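Putative polyketide cyclase (Silicibacter sp. TM1040, PDB 3F8H) is of unknown function but belongs to the SnoaL-like family and may act as a polyketide cyclase. Local coordinates at residues F124-L127 against I132-V135; H72-E77 against Q115-P120. One frame throughout, in Å; residues are numbered along the deposited sequence. Where two conformers were deposited one is given.

Interaction 1 of 2, residues F124-L127 against I132-V135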
ATOM      1  N   PHE A 124      -1.099   4.912   3.243  1.00 40.15           N
ATOM      2  CA  PHE A 124      -0.361   5.028   4.496  1.00 38.28           C
ATOM      3  C   PHE A 124      -0.212   6.490   4.856  1.00 38.48           C
ATOM      4  O   PHE A 124      -0.039   7.361   3.994  1.00 40.20           O
ATOM      5  CB  PHE A 124       0.983   4.357   4.390  1.00 39.51           C
ATOM      6  CG  PHE A 124       0.892   2.879   4.154  1.00 41.58           C
ATOM      7  CD1 PHE A 124       0.725   1.992   5.226  1.00 44.31           C
ATOM      8  CD2 PHE A 124       0.894   2.366   2.860  1.00 43.23           C
ATOM      9  CE1 PHE A 124       0.622   0.602   4.985  1.00 40.39           C
ATOM     10  CE2 PHE A 124       0.780   0.979   2.628  1.00 44.84           C
ATOM     11  CZ  PHE A 124       0.638   0.115   3.660  1.00 42.36           C
ATOM     12  N   PHE A 125      -0.300   6.738   6.158  1.00 37.39           N
ATOM     13  CA  PHE A 125      -0.296   8.087   6.709  1.00 37.31           C
ATOM     14  C   PHE A 125       0.570   8.241   7.934  1.00 38.17           C
ATOM     15  O   PHE A 125       0.755   7.306   8.727  1.00 38.81           O
ATOM     16  CB  PHE A 125      -1.717   8.496   7.190  1.00 37.18           C
ATOM     17  CG  PHE A 125      -2.802   8.341   6.163  1.00 37.06           C
ATOM     18  CD1 PHE A 125      -3.459   7.135   6.002  1.00 40.39           C
ATOM     19  CD2 PHE A 125      -3.187   9.420   5.388  1.00 39.12           C
ATOM     20  CE1 PHE A 125      -4.482   6.986   5.077  1.00 41.41           C
ATOM     21  CE2 PHE A 125      -4.175   9.280   4.442  1.00 41.54           C
ATOM     22  CZ  PHE A 125      -4.835   8.062   4.280  1.00 40.75           C
ATOM     23  N   ASP A 126       1.081   9.453   8.056  1.00 38.24           N
ATOM     24  CA  ASP A 126       1.681   9.918   9.298  1.00 39.88           C
ATOM     25  C   ASP A 126       0.714  11.005   9.817  1.00 40.25           C
ATOM     26  O   ASP A 126       0.082  11.717   9.056  1.00 37.43           O
ATOM     27  CB  ASP A 126       3.029  10.591   9.157  1.00 40.31           C
ATOM     28  CG  ASP A 126       4.135   9.695   8.612  1.00 46.69           C
ATOM     29  OD1 ASP A 126       4.067   8.470   8.670  1.00 48.95           O
ATOM     30  OD2 ASP A 126       5.131  10.283   8.106  1.00 57.02           O
ATOM     31  N   LEU A 127       0.630  11.122  11.124  1.00 39.19           N
ATOM     32  CA  LEU A 127      -0.196  12.156  11.779  1.00 39.21           C
ATOM     33  C   LEU A 127       0.525  12.772  12.941  1.00 39.86           C
ATOM     34  O   LEU A 127       1.301  12.117  13.608  1.00 39.46           O
ATOM     35  CB  LEU A 127      -1.510  11.554  12.294  1.00 40.32           C
ATOM     36  CG  LEU A 127      -2.456  10.861  11.294  1.00 42.07           C
ATOM     37  CD1 LEU A 127      -2.235   9.322  11.337  1.00 41.77           C
ATOM     38  CD2 LEU A 127      -3.881  11.200  11.648  1.00 46.20           C
ATOM     39  N   ILE A 132      -3.133  14.882   9.481  1.00 41.25           N
ATOM     40  CA  ILE A 132      -2.334  14.118   8.528  1.00 40.98           C
ATOM     41  C   ILE A 132      -1.149  14.933   8.054  1.00 41.23           C
ATOM     42  O   ILE A 132      -1.317  16.011   7.491  1.00 40.60           O
ATOM     43  CB  ILE A 132      -3.164  13.683   7.317  1.00 41.37           C
ATOM     44  CG1 ILE A 132      -4.265  12.709   7.767  1.00 42.68           C
ATOM     45  CG2 ILE A 132      -2.224  13.039   6.243  1.00 41.07           C
ATOM     46  CD1 ILE A 132      -5.386  12.507   6.700  1.00 43.54           C
ATOM     47  N   THR A 133       0.052  14.422   8.293  1.00 40.37           N
ATOM     48  CA  THR A 133       1.276  15.127   7.901  1.00 39.06           C
ATOM     49  C   THR A 133       1.964  14.488   6.696  1.00 40.01           C
ATOM     50  O   THR A 133       2.935  15.022   6.120  1.00 38.63           O
ATOM     51  CB  THR A 133       2.299  15.172   9.059  1.00 41.96           C
ATOM     52  OG1 THR A 133       2.665  13.837   9.413  1.00 40.16           O
ATOM     53  CG2 THR A 133       1.728  15.948  10.305  1.00 41.20           C
ATOM     54  N   ARG A 134       1.490  13.299   6.388  1.00 39.23           N
ATOM     55  CA  ARG A 134       1.929  12.561   5.205  1.00 39.94           C
ATOM     56  C   ARG A 134       0.879  11.598   4.722  1.00 41.05           C
ATOM     57  O   ARG A 134       0.216  10.922   5.507  1.00 41.72           O
ATOM     58  CB  ARG A 134       3.172  11.713   5.478  1.00 41.37           C
ATOM     59  CG  ARG A 134       3.357  10.794   4.279  1.00 50.57           C
ATOM     60  CD  ARG A 134       4.453   9.853   4.396  1.00 53.57           C
ATOM     61  NE  ARG A 134       4.339   8.861   5.469  1.00 52.44           N
ATOM     62  CZ  ARG A 134       4.076   7.564   5.299  1.00 51.57           C
ATOM     63  NH1 ARG A 134       3.833   7.034   4.100  1.00 46.13           N
ATOM     64  NH2 ARG A 134       4.067   6.794   6.367  1.00 48.77           N
ATOM     65  N   VAL A 135       0.815  11.523   3.405  1.00 41.97           N
ATOM     66  CA  VAL A 135      -0.119  10.688   2.653  0.50 42.86           C
ATOM     67  C   VAL A 135       0.584  10.016   1.490  1.00 42.31           C
ATOM     68  O   VAL A 135       1.176  10.702   0.663  1.00 41.27           O
ATOM     69  CB  VAL A 135      -1.247  11.545   1.985  0.50 44.37           C
ATOM     70  CG1 VAL A 135      -2.044  10.707   0.998  0.50 44.66           C
ATOM     71  CG2 VAL A 135      -2.152  12.176   3.002  0.50 48.28           C
TER
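F124-L127 and I132-V135 run antiparallel as the two arms of a beta hairpin in the sheet of this SnoaL-like fold, and a classic beta bulge sets two residues, T133 and R134, opposite D126 and shifts the register by one. The carbonyl oxygen of D126 serves both bulge residues: T133 N donates to it at 2.8 Å, while R134 N adds a weak bond. In return D126 N donates to R134 O at 3.1 Å. The side chains of D126 and R134 leave the same face of the sheet and form a side-on salt bridge through two nitrogens, NH2 of R134 to OD1 of D126 at 2.8 Å and NE of R134 to OD2 of D126 at 3.1 Å. Both carboxylate oxygens lie close to the guanidinium plane, yet they are met from above the carboxylate, the two planes standing 71° apart. R134 NH2 also forms a salt bridge with E95 of the second subunit, and NH1 bonds T136, which should help fix the rotation of the guanidinium. F124 meets its counterpart F124 of the second subunit, so the hairpin reaches the dimer interface. On the other face F125, L127, I132 and V135 form an apolar patch, of which the first three touch T23 or I24 of helix 23-33. With CG of F125 anti to its carbonyl carbon (chi1 -53°), the ring edge meets CG2 of I132, 3.8 Å from F125 CD2.

Interaction 2 of 2, residues H72-E77 against Q115-P120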
ATOM      1  N   HIS A  72     -11.461  16.716 -11.994  1.00 42.77           N
ATOM      2  CA  HIS A  72     -11.634  16.897 -13.418  1.00 42.89           C
ATOM      3  C   HIS A  72     -11.549  15.550 -14.142  1.00 41.20           C
ATOM      4  O   HIS A  72     -12.330  15.248 -14.995  1.00 38.45           O
ATOM      5  CB  HIS A  72     -10.536  17.826 -13.973  1.00 42.89           C
ATOM      6  CG  HIS A  72     -10.526  17.939 -15.462  1.00 45.93           C
ATOM      7  ND1 HIS A  72     -11.492  18.626 -16.163  1.00 47.26           N
ATOM      8  CD2 HIS A  72      -9.632  17.504 -16.380  1.00 43.41           C
ATOM      9  CE1 HIS A  72     -11.214  18.575 -17.454  1.00 45.12           C
ATOM     10  NE2 HIS A  72     -10.082  17.912 -17.610  1.00 46.05           N
ATOM     11  N   CYS A  73     -10.616  14.727 -13.724  1.00 41.16           N
ATOM     12  CA  CYS A  73     -10.346  13.487 -14.453  1.00 43.52           C
ATOM     13  C   CYS A  73     -11.164  12.279 -14.053  1.00 44.11           C
ATOM     14  O   CYS A  73     -11.434  11.405 -14.881  1.00 44.76           O
ATOM     15  CB  CYS A  73      -8.886  13.109 -14.324  1.00 43.31           C
ATOM     16  SG  CYS A  73      -7.714  14.270 -15.049  1.00 48.44           S
ATOM     17  N   TYR A  74     -11.539  12.237 -12.786  1.00 43.95           N
ATOM     18  CA  TYR A  74     -12.184  11.043 -12.221  1.00 44.20           C
ATOM     19  C   TYR A  74     -13.320  11.318 -11.288  1.00 43.90           C
ATOM     20  O   TYR A  74     -13.325  12.309 -10.579  1.00 42.52           O
ATOM     21  CB  TYR A  74     -11.187  10.238 -11.355  1.00 43.69           C
ATOM     22  CG  TYR A  74      -9.832  10.016 -11.964  1.00 45.71           C
ATOM     23  CD1 TYR A  74      -9.613   8.990 -12.856  1.00 44.73           C
ATOM     24  CD2 TYR A  74      -8.769  10.837 -11.645  1.00 46.13           C
ATOM     25  CE1 TYR A  74      -8.384   8.808 -13.430  1.00 45.48           C
ATOM     26  CE2 TYR A  74      -7.545  10.677 -12.239  1.00 44.50           C
ATOM     27  CZ  TYR A  74      -7.361   9.649 -13.130  1.00 44.99           C
ATOM     28  OH  TYR A  74      -6.142   9.444 -13.721  1.00 45.49           O
ATOM     29  N   LYS A  75     -14.273  10.395 -11.296  1.00 43.95           N
ATOM     30  CA  LYS A  75     -15.317  10.363 -10.261  1.00 44.86           C
ATOM     31  C   LYS A  75     -15.241   8.987  -9.632  1.00 44.08           C
ATOM     32  O   LYS A  75     -15.446   7.989 -10.311  1.00 44.70           O
ATOM     33  CB  LYS A  75     -16.712  10.600 -10.805  1.00 46.30           C
ATOM     34  CG  LYS A  75     -17.786  10.522  -9.695  1.00 51.16           C
ATOM     35  CD  LYS A  75     -17.458  11.434  -8.445  1.00 60.41           C
ATOM     36  CE  LYS A  75     -18.500  11.277  -7.277  1.00 60.14           C
ATOM     37  NZ  LYS A  75     -18.267  12.116  -6.049  1.00 59.37           N
ATOM     38  N   GLU A  76     -14.985   8.959  -8.331  1.00 42.98           N
ATOM     39  CA  GLU A  76     -14.776   7.721  -7.613  1.00 45.10           C
ATOM     40  C   GLU A  76     -15.454   7.676  -6.271  1.00 45.11           C
ATOM     41  O   GLU A  76     -15.655   8.693  -5.612  1.00 44.65           O
ATOM     42  CB  GLU A  76     -13.273   7.534  -7.311  1.00 47.17           C
ATOM     43  CG  GLU A  76     -12.364   7.687  -8.468  1.00 52.92           C
ATOM     44  CD  GLU A  76     -10.911   7.383  -8.138  1.00 51.96           C
ATOM     45  OE1 GLU A  76     -10.456   7.641  -6.999  1.00 49.96           O
ATOM     46  OE2 GLU A  76     -10.218   6.908  -9.067  1.00 53.46           O
ATOM     47  N   GLU A  77     -15.811   6.459  -5.894  1.00 43.19           N
ATOM     48  CA  GLU A  77     -16.314   6.184  -4.556  1.00 44.44           C
ATOM     49  C   GLU A  77     -15.501   5.040  -3.939  1.00 43.35           C
ATOM     50  O   GLU A  77     -15.101   4.075  -4.595  1.00 43.99           O
ATOM     51  CB  GLU A  77     -17.813   5.893  -4.564  1.00 44.68           C
ATOM     52  CG  GLU A  77     -18.662   7.119  -4.939  1.00 54.39           C
ATOM     53  CD  GLU A  77     -18.573   8.233  -3.875  1.00 59.04           C
ATOM     54  OE1 GLU A  77     -18.512   7.886  -2.679  1.00 63.57           O
ATOM     55  OE2 GLU A  77     -18.605   9.437  -4.227  1.00 59.19           O
ATOM     56  N   GLN A 115     -14.871   5.342 -19.156  1.00 45.52           N
ATOM     57  CA  GLN A 115     -14.668   3.939 -18.762  1.00 44.52           C
ATOM     58  C   GLN A 115     -14.859   3.782 -17.256  1.00 43.68           C
ATOM     59  O   GLN A 115     -14.380   4.602 -16.470  1.00 43.40           O
ATOM     60  CB  GLN A 115     -13.225   3.412 -19.008  1.00 43.59           C
ATOM     61  CG  GLN A 115     -12.587   3.549 -20.338  1.00 47.07           C
ATOM     62  CD  GLN A 115     -11.887   4.864 -20.499  1.00 45.57           C
ATOM     63  OE1 GLN A 115     -12.407   5.915 -20.110  1.00 40.94           O
ATOM     64  NE2 GLN A 115     -10.712   4.827 -21.101  1.00 47.65           N
ATOM     65  N   SER A 116     -15.498   2.682 -16.874  1.00 42.45           N
ATOM     66  CA  SER A 116     -15.635   2.343 -15.461  1.00 45.02           C
ATOM     67  C   SER A 116     -14.471   1.443 -15.023  1.00 43.00           C
ATOM     68  O   SER A 116     -13.832   0.727 -15.821  1.00 43.17           O
ATOM     69  CB  SER A 116     -17.004   1.706 -15.179  1.00 46.22           C
ATOM     70  OG  SER A 116     -17.010   0.360 -15.565  1.00 53.22           O
ATOM     71  N   TYR A 117     -14.139   1.527 -13.751  1.00 41.34           N
ATOM     72  CA  TYR A 117     -13.087   0.705 -13.216  1.00 39.48           C
ATOM     73  C   TYR A 117     -13.345   0.389 -11.741  1.00 40.64           C
ATOM     74  O   TYR A 117     -14.072   1.091 -11.019  1.00 38.63           O
ATOM     75  CB  TYR A 117     -11.705   1.378 -13.388  1.00 40.35           C
ATOM     76  CG  TYR A 117     -11.623   2.804 -12.812  1.00 34.67           C
ATOM     77  CD1 TYR A 117     -11.898   3.889 -13.622  1.00 39.98           C
ATOM     78  CD2 TYR A 117     -11.323   3.051 -11.476  1.00 40.59           C
ATOM     79  CE1 TYR A 117     -11.837   5.203 -13.132  1.00 39.20           C
ATOM     80  CE2 TYR A 117     -11.279   4.384 -10.964  1.00 40.11           C
ATOM     81  CZ  TYR A 117     -11.549   5.441 -11.810  1.00 41.29           C
ATOM     82  OH  TYR A 117     -11.528   6.754 -11.378  1.00 41.64           O
ATOM     83  N   LYS A 118     -12.730  -0.689 -11.315  1.00 40.52           N
ATOM     84  CA  LYS A 118     -12.838  -1.109  -9.923  0.50 42.08           C
ATOM     85  C   LYS A 118     -11.526  -1.727  -9.514  1.00 42.88           C
ATOM     86  O   LYS A 118     -11.028  -2.640 -10.160  1.00 41.72           O
ATOM     87  CB  LYS A 118     -13.967  -2.116  -9.704  0.50 42.94           C
ATOM     88  CG  LYS A 118     -14.174  -2.487  -8.236  0.50 43.95           C
ATOM     89  CD  LYS A 118     -15.050  -3.728  -8.019  0.50 51.52           C
ATOM     90  CE  LYS A 118     -16.526  -3.462  -8.232  0.50 54.83           C
ATOM     91  NZ  LYS A 118     -17.427  -4.622  -7.922  0.50 59.72           N
ATOM     92  N   LEU A 119     -10.950  -1.210  -8.452  1.00 45.21           N
ATOM     93  CA  LEU A 119      -9.696  -1.785  -8.028  1.00 46.88           C
ATOM     94  C   LEU A 119      -9.339  -1.467  -6.602  1.00 45.46           C
ATOM     95  O   LEU A 119      -9.730  -0.437  -6.056  1.00 47.67           O
ATOM     96  CB  LEU A 119      -8.560  -1.360  -8.959  1.00 48.41           C
ATOM     97  CG  LEU A 119      -8.084   0.065  -8.842  1.00 49.98           C
ATOM     98  CD1 LEU A 119      -6.831   0.218  -9.640  1.00 54.89           C
ATOM     99  CD2 LEU A 119      -9.152   1.022  -9.275  1.00 54.15           C
ATOM    100  N   PRO A 120      -8.593  -2.379  -5.995  1.00 43.26           N
ATOM    101  CA  PRO A 120      -8.134  -2.205  -4.657  1.00 41.97           C
ATOM    102  C   PRO A 120      -7.063  -1.156  -4.628  1.00 40.42           C
ATOM    103  O   PRO A 120      -6.418  -0.904  -5.630  1.00 38.57           O
ATOM    104  CB  PRO A 120      -7.550  -3.574  -4.290  1.00 41.12           C
ATOM    105  CG  PRO A 120      -7.744  -4.450  -5.444  1.00 45.44           C
ATOM    106  CD  PRO A 120      -8.253  -3.695  -6.565  1.00 43.51           C
TER
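Y117 reaches from strand 115-120 to E76 and Y74 on strand 74-77; the axes of the two strand segments stay at least 9.3 Å apart, so the meeting is made by side chains. From CB, the Y117 side chain starts with CG between the backbone N and the carbonyl carbon (chi1 54°). The ring carries on toward the other strand and also makes an edge-to-face contact with W144 of helix 141-149. Farther out, CE2 of Y117 passes 3.3 Å from E76 OE2, and CZ of Y117 comes 4.2 Å from Y74 CD1. At the tip, OH of Y117 donates a hydrogen bond of 2.7 Å to the anti lone pair of E76 OE2, which lies near the plane of the tyrosine ring; the carboxylate is turned 69° from that ring. The same hydroxyl lies 3.3 Å from Y74 CD1 and 3.2 Å from E76 CG, so it sits between the two side chains. Y74 sends its own hydroxyl to D106. E76 OE2 and E76 N each also bond a methylpentanediol, probably from the crystallisation liquor. This polar cluster between the curved sheet and helix 141-149 is consistent with the interior pocket of SnoaL-like alpha+beta folds.

From the N terminus, the chain first reaches interaction 2 where helix 60-73 gives way to strand 74-85. Strand 91-102 then runs between the partners in the sheet, and Q115-P120 closes a loop of 37 intervening residues. The same strand, 115-128, continues into F124-L127, where interaction 1 opens; after four intervening residues, two of them still strand, I132-V135 closes it. The two contacts therefore follow in series, neither crossing nor nesting, with centres about 23 Å apart on opposite sides of the chain's centre. Interaction 2 spans from the outermost strand 74-85 across to 115-128, and interaction 1 joins 115-128 to its neighbour 131-139.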